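Local coordinates for protein MccF (Escherichia coli, PDB 4IIY) that confers self-immunity to microcin C7, probably as a serine hydrolase of the peptidase S66 family, and binds glutamyl sulfamoyl inosine, at residues 207-212 with 220-225; 60-65 with 172-177; 183-188 with 342-347. The protein carries 1 engineered substitution. All blocks are in the same frame, centred on the assembly; numbering follows the deposited sequence.

Contact 1: 207-212 with 220-225. With 1EI (5'-O-(L-alpha-glutamylsulfamoyl)inosine), chain K.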
loop_
_atom_site.group_PDB
_atom_site.type_symbol
_atom_site.label_atom_id
_atom_site.label_comp_id
_atom_site.label_asym_id
_atom_site.label_seq_id
_atom_site.Cartn_x
_atom_site.Cartn_y
_atom_site.Cartn_z
ATOM N N SER B 207 1.105 25.526 5.789
ATOM C CA SER B 207 2.278 25.211 4.984
ATOM C C SER B 207 2.520 23.717 4.966
ATOM O O SER B 207 2.082 22.989 5.862
ATOM C CB SER B 207 3.534 25.908 5.514
ATOM O OG SER B 207 4.589 25.843 4.555
ATOM N N ASP B 208 3.250 23.272 3.952
ATOM C CA ASP B 208 3.689 21.890 3.871
ATOM C C ASP B 208 5.178 21.759 3.579
ATOM O O ASP B 208 5.648 20.659 3.310
ATOM C CB ASP B 208 2.877 21.101 2.831
ATOM C CG ASP B 208 3.062 21.617 1.412
ATOM O OD1 ASP B 208 3.665 22.705 1.235
ATOM O OD2 ASP B 208 2.576 20.945 0.466
ATOM N N GLU B 209 5.937 22.851 3.657
ATOM C CA GLU B 209 7.346 22.771 3.287
ATOM C C GLU B 209 8.163 21.861 4.193
ATOM O O GLU B 209 7.986 21.857 5.416
ATOM C CB GLU B 209 7.975 24.159 3.266
ATOM C CG GLU B 209 7.482 25.038 2.137
ATOM C CD GLU B 209 8.436 26.164 1.874
ATOM O OE1 GLU B 209 9.278 26.028 0.963
ATOM O OE2 GLU B 209 8.367 27.159 2.611
ATOM N N SER B 210 9.078 21.122 3.580
ATOM C CA SER B 210 9.970 20.220 4.292
ATOM C C SER B 210 11.270 20.931 4.643
ATOM O O SER B 210 12.324 20.629 4.081
ATOM C CB SER B 210 10.271 18.987 3.436
ATOM O OG SER B 210 10.859 17.947 4.202
ATOM N N ILE B 211 11.167 21.896 5.549
ATOM C CA ILE B 211 12.316 22.603 6.105
ATOM C C ILE B 211 12.093 22.759 7.599
ATOM O O ILE B 211 11.019 22.436 8.117
ATOM C CB ILE B 211 12.507 24.006 5.480
ATOM C CG1 ILE B 211 11.321 24.916 5.809
ATOM C CG2 ILE B 211 12.742 23.906 3.963
ATOM C CD1 ILE B 211 11.569 26.385 5.471
ATOM N N ASN B 212 13.111 23.261 8.283
ATOM C CA ASN B 212 13.022 23.557 9.708
ATOM C C ASN B 212 12.635 22.337 10.553
ATOM O O ASN B 212 11.823 22.438 11.470
ATOM C CB ASN B 212 12.040 24.707 9.955
ATOM C CG ASN B 212 12.374 25.956 9.159
ATOM O OD1 ASN B 212 13.511 26.137 8.711
ATOM N ND2 ASN B 212 11.384 26.828 8.988
ATOM N N ARG B 220 14.832 29.472 7.623
ATOM C CA ARG B 220 14.121 30.638 7.117
ATOM C C ARG B 220 12.644 30.313 7.294
ATOM O O ARG B 220 12.284 29.141 7.419
ATOM C CB ARG B 220 14.496 30.939 5.651
ATOM C CG ARG B 220 14.399 29.763 4.682
ATOM C CD ARG B 220 13.028 29.671 4.053
ATOM N NE ARG B 220 12.955 28.588 3.091
ATOM C CZ ARG B 220 11.821 28.178 2.540
ATOM N NH1 ARG B 220 11.824 27.174 1.680
ATOM N NH2 ARG B 220 10.683 28.777 2.867
ATOM N N PRO B 221 11.781 31.334 7.362
ATOM C CA PRO B 221 10.353 31.046 7.558
ATOM C C PRO B 221 9.743 30.229 6.417
ATOM O O PRO B 221 10.089 30.412 5.252
ATOM C CB PRO B 221 9.722 32.438 7.620
ATOM C CG PRO B 221 10.825 33.306 8.180
ATOM C CD PRO B 221 12.101 32.753 7.600
ATOM N N LYS B 222 8.862 29.294 6.778
ATOM C CA LYS B 222 8.067 28.573 5.788
ATOM C C LYS B 222 7.176 29.528 5.007
ATOM O O LYS B 222 6.699 30.523 5.548
ATOM C CB LYS B 222 7.200 27.505 6.458
ATOM C CG LYS B 222 7.990 26.311 6.984
ATOM C CD LYS B 222 7.073 25.273 7.632
ATOM C CE LYS B 222 7.871 24.083 8.159
ATOM N NZ LYS B 222 7.015 23.106 8.891
ATOM N N LYS B 223 6.962 29.210 3.733
ATOM C CA LYS B 223 5.905 29.833 2.944
ATOM C C LYS B 223 4.581 29.612 3.661
ATOM O O LYS B 223 4.276 28.492 4.100
ATOM C CB LYS B 223 5.832 29.206 1.544
ATOM C CG LYS B 223 7.016 29.521 0.633
ATOM C CD LYS B 223 6.800 29.039 -0.809
ATOM C CE LYS B 223 6.804 27.523 -0.924
ATOM N NZ LYS B 223 6.643 27.081 -2.350
ATOM N N LEU B 224 3.808 30.678 3.806
ATOM C CA LEU B 224 2.478 30.587 4.401
ATOM C C LEU B 224 1.425 30.798 3.330
ATOM O O LEU B 224 1.315 31.886 2.756
ATOM C CB LEU B 224 2.307 31.618 5.509
ATOM C CG LEU B 224 3.218 31.403 6.712
ATOM C CD1 LEU B 224 3.129 32.574 7.684
ATOM C CD2 LEU B 224 2.879 30.089 7.399
ATOM N N TYR B 225 0.662 29.750 3.056
ATOM C CA TYR B 225 -0.365 29.772 2.034
ATOM C C TYR B 225 -1.704 30.190 2.609
ATOM O O TYR B 225 -2.069 29.785 3.709
ATOM C CB TYR B 225 -0.522 28.368 1.464
ATOM C CG TYR B 225 0.688 27.817 0.751
ATOM C CD1 TYR B 225 1.300 28.522 -0.276
ATOM C CD2 TYR B 225 1.201 26.572 1.086
ATOM C CE1 TYR B 225 2.398 28.004 -0.942
ATOM C CE2 TYR B 225 2.294 26.047 0.433
ATOM C CZ TYR B 225 2.888 26.768 -0.584
ATOM O OH TYR B 225 3.978 26.256 -1.254
HETATM O O6 1EI K . 13.801 14.720 7.899
HETATM C C6 1EI K . 12.676 15.259 7.809
HETATM N N1 1EI K . 12.529 16.493 7.284
HETATM C C2 1EI K . 11.327 17.087 7.184
HETATM N N3 1EI K . 10.186 16.511 7.597
HETATM C C5 1EI K . 11.469 14.559 8.283
HETATM C C4 1EI K . 10.205 15.275 8.141
HETATM N N7 1EI K . 11.181 13.373 8.856
HETATM C C8 1EI K . 9.843 13.330 9.061
HETATM N N9 1EI K . 9.272 14.466 8.630
HETATM C "C1'" 1EI K . 7.837 14.792 8.670
HETATM O "O4'" 1EI K . 7.186 14.188 9.778
HETATM C "C2'" 1EI K . 7.179 14.211 7.437
HETATM O "O2'" 1EI K . 7.186 15.172 6.381
HETATM C "C3'" 1EI K . 5.778 13.896 7.908
HETATM O "O3'" 1EI K . 4.882 14.904 7.445
HETATM C "C4'" 1EI K . 5.824 13.959 9.425
HETATM C "C5'" 1EI K . 5.305 12.677 10.063
HETATM O "O5'" 1EI K . 6.122 11.560 9.702
HETATM S SBF 1EI K . 5.565 10.147 9.919
HETATM O OAE 1EI K . 6.668 9.255 10.205
HETATM O OAF 1EI K . 4.642 10.241 11.020
HETATM N NAQ 1EI K . 4.819 9.769 8.616
HETATM C C 1EI K . 4.062 8.671 8.407
HETATM O O 1EI K . 3.807 7.777 9.206
HETATM C CA 1EI K . 3.430 8.559 7.050
HETATM N N 1EI K . 3.884 9.629 6.179
HETATM C CB 1EI K . 3.728 7.188 6.453
HETATM C CG 1EI K . 2.534 6.659 5.664
HETATM C CD 1EI K . 2.490 7.279 4.286
HETATM O OE1 1EI K . 3.129 8.331 4.075
HETATM O OE2 1EI K . 1.815 6.710 3.411
HETATM O O HOH W 1 4.461 23.545 -1.047
HETATM O O HOH W 2 5.612 21.944 6.815
HETATM O O HOH W 3 9.155 21.119 9.760
#
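The loop between strands 205-206 and 225-226 folds back on itself beside the inosine end of the ligand pocket, and E209 and R220 tie its two arms together. The carboxylate is gripped end-on: R220 NH1 lies 2.9 Å from E209 OE1 and NH2 lies 2.8 Å from OE2, both from the syn side but out of the carboxylate plane. The fork is twisted, guanidinium and carboxylate planes standing 48° apart. E209 OE2 also accepts from K223 N at 2.7 Å, nearly straight, and its two donors come from opposite faces of the carboxylate. I211 CD1 sits over the centre of the guanidinium face, 3.4 Å from R220 CZ. R220 NH2 also reaches P221 O. Nearer the strands, S207 OG, anti to its own N (chi1 -167°), donates to K223 O at 2.7 Å; at the far end N212 ND2 donates to R220 O at 2.9 Å. K222 runs extended past I211 to a salt bridge with E174, its NZ linked through water 2 to E209 O. S210 turns the other way, its OG 3.1 Å from C2 of the bound ligand and bonded to R273. Three donors on one carboxylate should favour its ionised form and fix its rotation.

Contact 2: 60-65 with 172-177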
loop_
_atom_site.group_PDB
_atom_site.type_symbol
_atom_site.label_atom_id
_atom_site.label_comp_id
_atom_site.label_asym_id
_atom_site.label_seq_id
_atom_site.Cartn_x
_atom_site.Cartn_y
_atom_site.Cartn_z
ATOM N N LYS B 60 15.947 14.102 17.581
ATOM C CA LYS B 60 16.006 14.368 19.014
ATOM C C LYS B 60 15.854 15.849 19.370
ATOM O O LYS B 60 15.283 16.182 20.402
ATOM C CB LYS B 60 17.288 13.790 19.612
ATOM C CG LYS B 60 17.318 13.792 21.131
ATOM C CD LYS B 60 18.539 13.057 21.692
ATOM C CE LYS B 60 18.458 12.949 23.210
ATOM N NZ LYS B 60 19.566 12.128 23.785
ATOM N N ASN B 61 16.348 16.746 18.523
ATOM C CA ASN B 61 16.179 18.167 18.820
ATOM C C ASN B 61 14.708 18.564 18.745
ATOM O O ASN B 61 14.197 19.254 19.624
ATOM C CB ASN B 61 17.034 19.030 17.891
ATOM C CG ASN B 61 18.502 18.651 17.939
ATOM O OD1 ASN B 61 19.052 18.316 18.996
ATOM N ND2 ASN B 61 19.147 18.687 16.782
ATOM N N ARG B 62 14.024 18.108 17.702
ATOM C CA ARG B 62 12.609 18.411 17.554
ATOM C C ARG B 62 11.799 17.763 18.682
ATOM O O ARG B 62 10.845 18.355 19.202
ATOM C CB ARG B 62 12.096 17.954 16.185
ATOM C CG ARG B 62 10.681 18.451 15.881
ATOM C CD ARG B 62 10.267 18.118 14.479
ATOM N NE ARG B 62 8.967 18.647 14.066
ATOM C CZ ARG B 62 8.791 19.644 13.200
ATOM N NH1 ARG B 62 9.823 20.320 12.701
ATOM N NH2 ARG B 62 7.563 19.970 12.827
ATOM N N PHE B 63 12.174 16.541 19.049
ATOM C CA PHE B 63 11.559 15.841 20.180
ATOM C C PHE B 63 11.672 16.680 21.460
ATOM O O PHE B 63 10.681 16.918 22.155
ATOM C CB PHE B 63 12.224 14.464 20.327
ATOM C CG PHE B 63 11.911 13.732 21.614
ATOM C CD1 PHE B 63 10.607 13.518 22.033
ATOM C CD2 PHE B 63 12.947 13.206 22.383
ATOM C CE1 PHE B 63 10.344 12.829 23.212
ATOM C CE2 PHE B 63 12.683 12.508 23.558
ATOM C CZ PHE B 63 11.381 12.325 23.968
ATOM N N PHE B 64 12.876 17.156 21.771
ATOM C CA PHE B 64 13.068 17.978 22.967
ATOM C C PHE B 64 12.260 19.278 22.908
ATOM O O PHE B 64 11.724 19.726 23.920
ATOM C CB PHE B 64 14.551 18.294 23.192
ATOM C CG PHE B 64 15.337 17.164 23.817
ATOM C CD1 PHE B 64 14.732 15.962 24.151
ATOM C CD2 PHE B 64 16.690 17.317 24.077
ATOM C CE1 PHE B 64 15.467 14.933 24.731
ATOM C CE2 PHE B 64 17.426 16.296 24.653
ATOM C CZ PHE B 64 16.812 15.106 24.982
ATOM N N ARG B 65 12.168 19.889 21.731
ATOM C CA ARG B 65 11.348 21.090 21.595
ATOM C C ARG B 65 9.862 20.788 21.865
ATOM O O ARG B 65 9.177 21.568 22.522
ATOM C CB ARG B 65 11.548 21.742 20.220
ATOM C CG ARG B 65 10.742 23.020 20.016
ATOM C CD ARG B 65 11.182 23.789 18.768
ATOM N NE ARG B 65 11.200 22.944 17.579
ATOM C CZ ARG B 65 12.301 22.546 16.943
ATOM N NH1 ARG B 65 13.512 22.911 17.375
ATOM N NH2 ARG B 65 12.186 21.766 15.876
ATOM N N PHE B 172 4.095 18.967 17.766
ATOM C CA PHE B 172 4.428 19.907 18.834
ATOM C C PHE B 172 5.885 20.358 18.825
ATOM O O PHE B 172 6.235 21.280 19.550
ATOM C CB PHE B 172 3.976 19.389 20.207
ATOM C CG PHE B 172 2.482 19.360 20.358
ATOM C CD1 PHE B 172 1.744 20.514 20.169
ATOM C CD2 PHE B 172 1.810 18.185 20.653
ATOM C CE1 PHE B 172 0.354 20.497 20.282
ATOM C CE2 PHE B 172 0.435 18.170 20.781
ATOM C CZ PHE B 172 -0.289 19.325 20.592
ATOM N N GLY B 173 6.717 19.731 17.994
ATOM C CA GLY B 173 8.065 20.214 17.759
ATOM C C GLY B 173 8.168 21.207 16.606
ATOM O O GLY B 173 9.247 21.726 16.319
ATOM N N GLU B 174 7.048 21.468 15.936
ATOM C CA GLU B 174 6.975 22.501 14.908
ATOM C C GLU B 174 7.296 23.874 15.509
ATOM O O GLU B 174 6.829 24.211 16.603
ATOM C CB GLU B 174 5.571 22.492 14.287
ATOM C CG GLU B 174 5.262 23.597 13.270
ATOM C CD GLU B 174 6.030 23.473 11.957
ATOM O OE1 GLU B 174 6.833 22.528 11.793
ATOM O OE2 GLU B 174 5.809 24.329 11.070
ATOM N N HIS B 175 8.094 24.671 14.797
ATOM C CA HIS B 175 8.379 26.033 15.251
ATOM C C HIS B 175 7.125 26.910 15.188
ATOM O O HIS B 175 6.240 26.682 14.363
ATOM C CB HIS B 175 9.484 26.672 14.402
ATOM C CG HIS B 175 10.853 26.119 14.658
ATOM N ND1 HIS B 175 11.716 26.674 15.579
ATOM C CD2 HIS B 175 11.516 25.079 14.099
ATOM C CE1 HIS B 175 12.847 25.988 15.586
ATOM N NE2 HIS B 175 12.754 25.021 14.690
ATOM N N PRO B 176 7.044 27.932 16.055
ATOM C CA PRO B 176 6.031 28.977 15.854
ATOM C C PRO B 176 6.196 29.537 14.450
ATOM O O PRO B 176 7.305 29.502 13.922
ATOM C CB PRO B 176 6.408 30.027 16.900
ATOM C CG PRO B 176 7.085 29.247 17.976
ATOM C CD PRO B 176 7.854 28.167 17.262
ATOM N N PRO B 177 5.123 30.068 13.849
ATOM C CA PRO B 177 3.824 30.341 14.472
ATOM C C PRO B 177 2.829 29.186 14.413
ATOM O O PRO B 177 1.854 29.180 15.161
ATOM C CB PRO B 177 3.290 31.505 13.631
ATOM C CG PRO B 177 3.860 31.257 12.280
ATOM C CD PRO B 177 5.231 30.670 12.507
HETATM O O HOH W 3 9.155 21.119 9.760
HETATM O O HOH W 4 13.872 22.643 13.557
#
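R65, on helix 60-72, reaches across to G173 and lays its guanidinium on H175, joining that helix to the loop between helices 168-172 and 178-191, beside the ligand. From CB the chain sets out anti to the backbone N (chi1 -179°) and runs on through CG to CD, which comes 3.7 Å from G173 O. A bend at chi3 (52°) then swings the head side-on to that carbonyl: NE donates to G173 O at 2.6 Å and NH2 donates to the same oxygen at 3.0 Å, with the oxygen in the guanidinium plane. One face of the group is covered by the H175 ring, the two planes tilted 27° from parallel, centres 3.8 Å apart. NH1 goes on to E215 O, and water 4 joins NH2, weakly, to H175 NE2.

One helical turn earlier, R62 passes extended under the same peptide, its CG 3.6 Å from G173 O. The carbonyl lies over one face of its guanidinium, and NH2 forms a salt bridge with E174 OE1 at 2.9 Å, using the anti lone pair. P170 O takes NH2 as well, I169 O takes NE and W213 O takes NH1, while E174 OE2 is paired with K222.

The surrounding carbonyl oxygens and E174 would offset the buried charge of R62, whose side chain lies about 6 Å from the bound glutamyl sulfamoyl inosine.

Contact 3: 183-188 with 342-347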
loop_
_atom_site.group_PDB
_atom_site.type_symbol
_atom_site.label_atom_id
_atom_site.label_comp_id
_atom_site.label_asym_id
_atom_site.label_seq_id
_atom_site.Cartn_x
_atom_site.Cartn_y
_atom_site.Cartn_z
ATOM N N TYR B 183 -1.900 23.632 18.620
ATOM C CA TYR B 183 -2.186 23.479 20.027
ATOM C C TYR B 183 -3.582 23.980 20.397
ATOM O O TYR B 183 -4.287 23.344 21.176
ATOM C CB TYR B 183 -1.133 24.175 20.888
ATOM C CG TYR B 183 -1.441 23.986 22.349
ATOM C CD1 TYR B 183 -1.184 22.777 22.972
ATOM C CD2 TYR B 183 -2.037 24.997 23.098
ATOM C CE1 TYR B 183 -1.498 22.577 24.314
ATOM C CE2 TYR B 183 -2.355 24.804 24.442
ATOM C CZ TYR B 183 -2.071 23.592 25.041
ATOM O OH TYR B 183 -2.371 23.371 26.375
ATOM N N GLU B 184 -3.975 25.120 19.843
ATOM C CA GLU B 184 -5.291 25.673 20.135
ATOM C C GLU B 184 -6.410 24.689 19.795
ATOM O O GLU B 184 -7.374 24.566 20.548
ATOM C CB GLU B 184 -5.473 27.007 19.416
ATOM C CG GLU B 184 -4.713 28.146 20.078
ATOM C CD GLU B 184 -4.498 29.343 19.170
ATOM O OE1 GLU B 184 -5.287 29.533 18.219
ATOM O OE2 GLU B 184 -3.528 30.097 19.409
ATOM N N SER B 185 -6.288 23.972 18.684
ATOM C CA SER B 185 -7.307 22.975 18.346
ATOM C C SER B 185 -7.268 21.769 19.294
ATOM O O SER B 185 -8.308 21.303 19.774
ATOM C CB SER B 185 -7.152 22.512 16.893
ATOM O OG SER B 185 -8.084 21.498 16.569
ATOM N N PHE B 186 -6.065 21.269 19.555
ATOM C CA PHE B 186 -5.845 20.158 20.482
ATOM C C PHE B 186 -6.521 20.441 21.829
ATOM O O PHE B 186 -7.335 19.648 22.318
ATOM C CB PHE B 186 -4.330 19.963 20.650
ATOM C CG PHE B 186 -3.922 18.973 21.710
ATOM C CD1 PHE B 186 -3.877 17.614 21.437
ATOM C CD2 PHE B 186 -3.506 19.416 22.960
ATOM C CE1 PHE B 186 -3.456 16.715 22.404
ATOM C CE2 PHE B 186 -3.092 18.524 23.931
ATOM C CZ PHE B 186 -3.055 17.170 23.650
ATOM N N ILE B 187 -6.195 21.578 22.428
ATOM C CA ILE B 187 -6.714 21.878 23.757
ATOM C C ILE B 187 -8.220 22.174 23.724
ATOM O O ILE B 187 -8.944 21.764 24.633
ATOM C CB ILE B 187 -5.900 23.006 24.457
ATOM C CG1 ILE B 187 -6.075 22.938 25.979
ATOM C CG2 ILE B 187 -6.241 24.384 23.889
ATOM C CD1 ILE B 187 -5.408 21.731 26.613
ATOM N N LYS B 188 -8.706 22.838 22.682
ATOM C CA LYS B 188 -10.138 23.101 22.576
ATOM C C LYS B 188 -10.960 21.815 22.465
ATOM O O LYS B 188 -11.932 21.609 23.204
ATOM C CB LYS B 188 -10.423 23.990 21.365
ATOM C CG LYS B 188 -11.898 24.305 21.142
ATOM C CD LYS B 188 -12.445 25.199 22.240
ATOM C CE LYS B 188 -13.853 25.681 21.928
ATOM N NZ LYS B 188 -14.338 26.618 22.981
ATOM N N MET B 342 -2.364 21.606 12.303
ATOM C CA MET B 342 -3.202 20.424 12.265
ATOM C C MET B 342 -4.306 20.524 13.312
ATOM O O MET B 342 -4.032 20.822 14.474
ATOM C CB MET B 342 -2.343 19.195 12.549
ATOM C CG MET B 342 -3.086 17.896 12.366
ATOM S SD MET B 342 -2.201 16.499 13.088
ATOM C CE MET B 342 -3.221 15.215 12.362
ATOM N N LEU B 343 -5.543 20.281 12.892
ATOM C CA LEU B 343 -6.682 20.229 13.800
ATOM C C LEU B 343 -6.809 18.817 14.378
ATOM O O LEU B 343 -6.299 17.854 13.800
ATOM C CB LEU B 343 -7.962 20.590 13.045
ATOM C CG LEU B 343 -7.918 21.947 12.327
ATOM C CD1 LEU B 343 -9.126 22.126 11.416
ATOM C CD2 LEU B 343 -7.827 23.094 13.326
ATOM N N THR B 344 -7.490 18.699 15.510
ATOM C CA THR B 344 -7.745 17.419 16.168
ATOM C C THR B 344 -9.163 16.944 15.829
ATOM O O THR B 344 -10.123 17.720 15.966
ATOM C CB THR B 344 -7.561 17.558 17.691
ATOM O OG1 THR B 344 -6.175 17.773 17.982
ATOM C CG2 THR B 344 -8.022 16.303 18.412
ATOM N N LEU B 345 -9.296 15.684 15.401
ATOM C CA LEU B 345 -10.568 15.134 14.927
ATOM C C LEU B 345 -10.892 13.796 15.597
ATOM O O LEU B 345 -10.145 12.826 15.450
ATOM C CB LEU B 345 -10.482 14.904 13.418
ATOM C CG LEU B 345 -11.709 14.305 12.734
ATOM C CD1 LEU B 345 -12.847 15.307 12.696
ATOM C CD2 LEU B 345 -11.360 13.844 11.323
ATOM N N PRO B 346 -12.013 13.715 16.326
ATOM C CA PRO B 346 -12.423 12.397 16.827
ATOM C C PRO B 346 -12.894 11.529 15.659
ATOM O O PRO B 346 -13.597 12.018 14.766
ATOM C CB PRO B 346 -13.591 12.727 17.764
ATOM C CG PRO B 346 -14.175 13.992 17.202
ATOM C CD PRO B 346 -12.981 14.772 16.669
ATOM N N LEU B 347 -12.499 10.263 15.655
ATOM C CA LEU B 347 -12.933 9.310 14.639
ATOM C C LEU B 347 -14.011 8.375 15.181
ATOM O O LEU B 347 -13.909 7.889 16.308
ATOM C CB LEU B 347 -11.749 8.470 14.168
ATOM C CG LEU B 347 -10.588 9.231 13.531
ATOM C CD1 LEU B 347 -9.398 8.309 13.347
ATOM C CD2 LEU B 347 -11.013 9.817 12.210
#
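S185 and F186, on neighbouring positions of helix 178-191, touch L343 and T344 where the chain runs into 345-347, an outermost strand of the mixed six-stranded sheet. The helix packs on a face of that sheet, an alpha/beta arrangement, and its two side chains meet the incoming chain in different ways. S185 points its CB at it, and with OG anti to the backbone N (chi1 177°) the hydroxyl reaches the backbone just ahead of the strand. T344 N donates to S185 OG over 3.1 Å, the N-H...O angle being 163°. L343 lies alongside: its CD2 branch flanks the serine, 3.7 Å from S185 CB, so the hydroxyl is bordered by leucine carbon while it accepts from the amide.

T344 faces the helix as well, but its hydroxyl meets the next residue. OG1 stands anti to the carbonyl carbon (chi1 -69°) and lies 3.5 Å from F186 CA. The F186 and T344 side chains are inclined to one another, and OG1 comes to the edge of the phenyl ring, near its plane. F186 extends on to I142 of strand 140-143 and takes part in an edge-to-face pair with F172. T344 also rests on I142 and on F163, placing both side chains in the layer between helix and sheet.

M342 directs its sulfur end away from the helix; its side chain is about 6 Å from that of E270, predicted to belong to the charge relay. Its backbone N is bonded to T182 OG1, and M342 O stays 4.3 Å from S185 CB.

How the contacts relate
Contacts 1 and 2 lie on the same side of the chain's centre, with centres 14 Å apart, and share water 3. The K222-E174 salt bridge is the joint between them, so the loop bordering the inosine is coupled to the loop between helices 168-172 and 178-191. The latter leads straight into the helix of contact 3, the centres of contacts 2 and 3 being 18 Å apart, and F172 bridges the two. Contacts 1 and 3 do not touch; their nearest atoms are about 8 Å apart. Along the chain, contact 2 is complete before the others begin, and contact 1 falls between the two segments of contact 3. They form a chain from the ligand-side loop, by way of contact 2, to the helix packed on the six-stranded sheet.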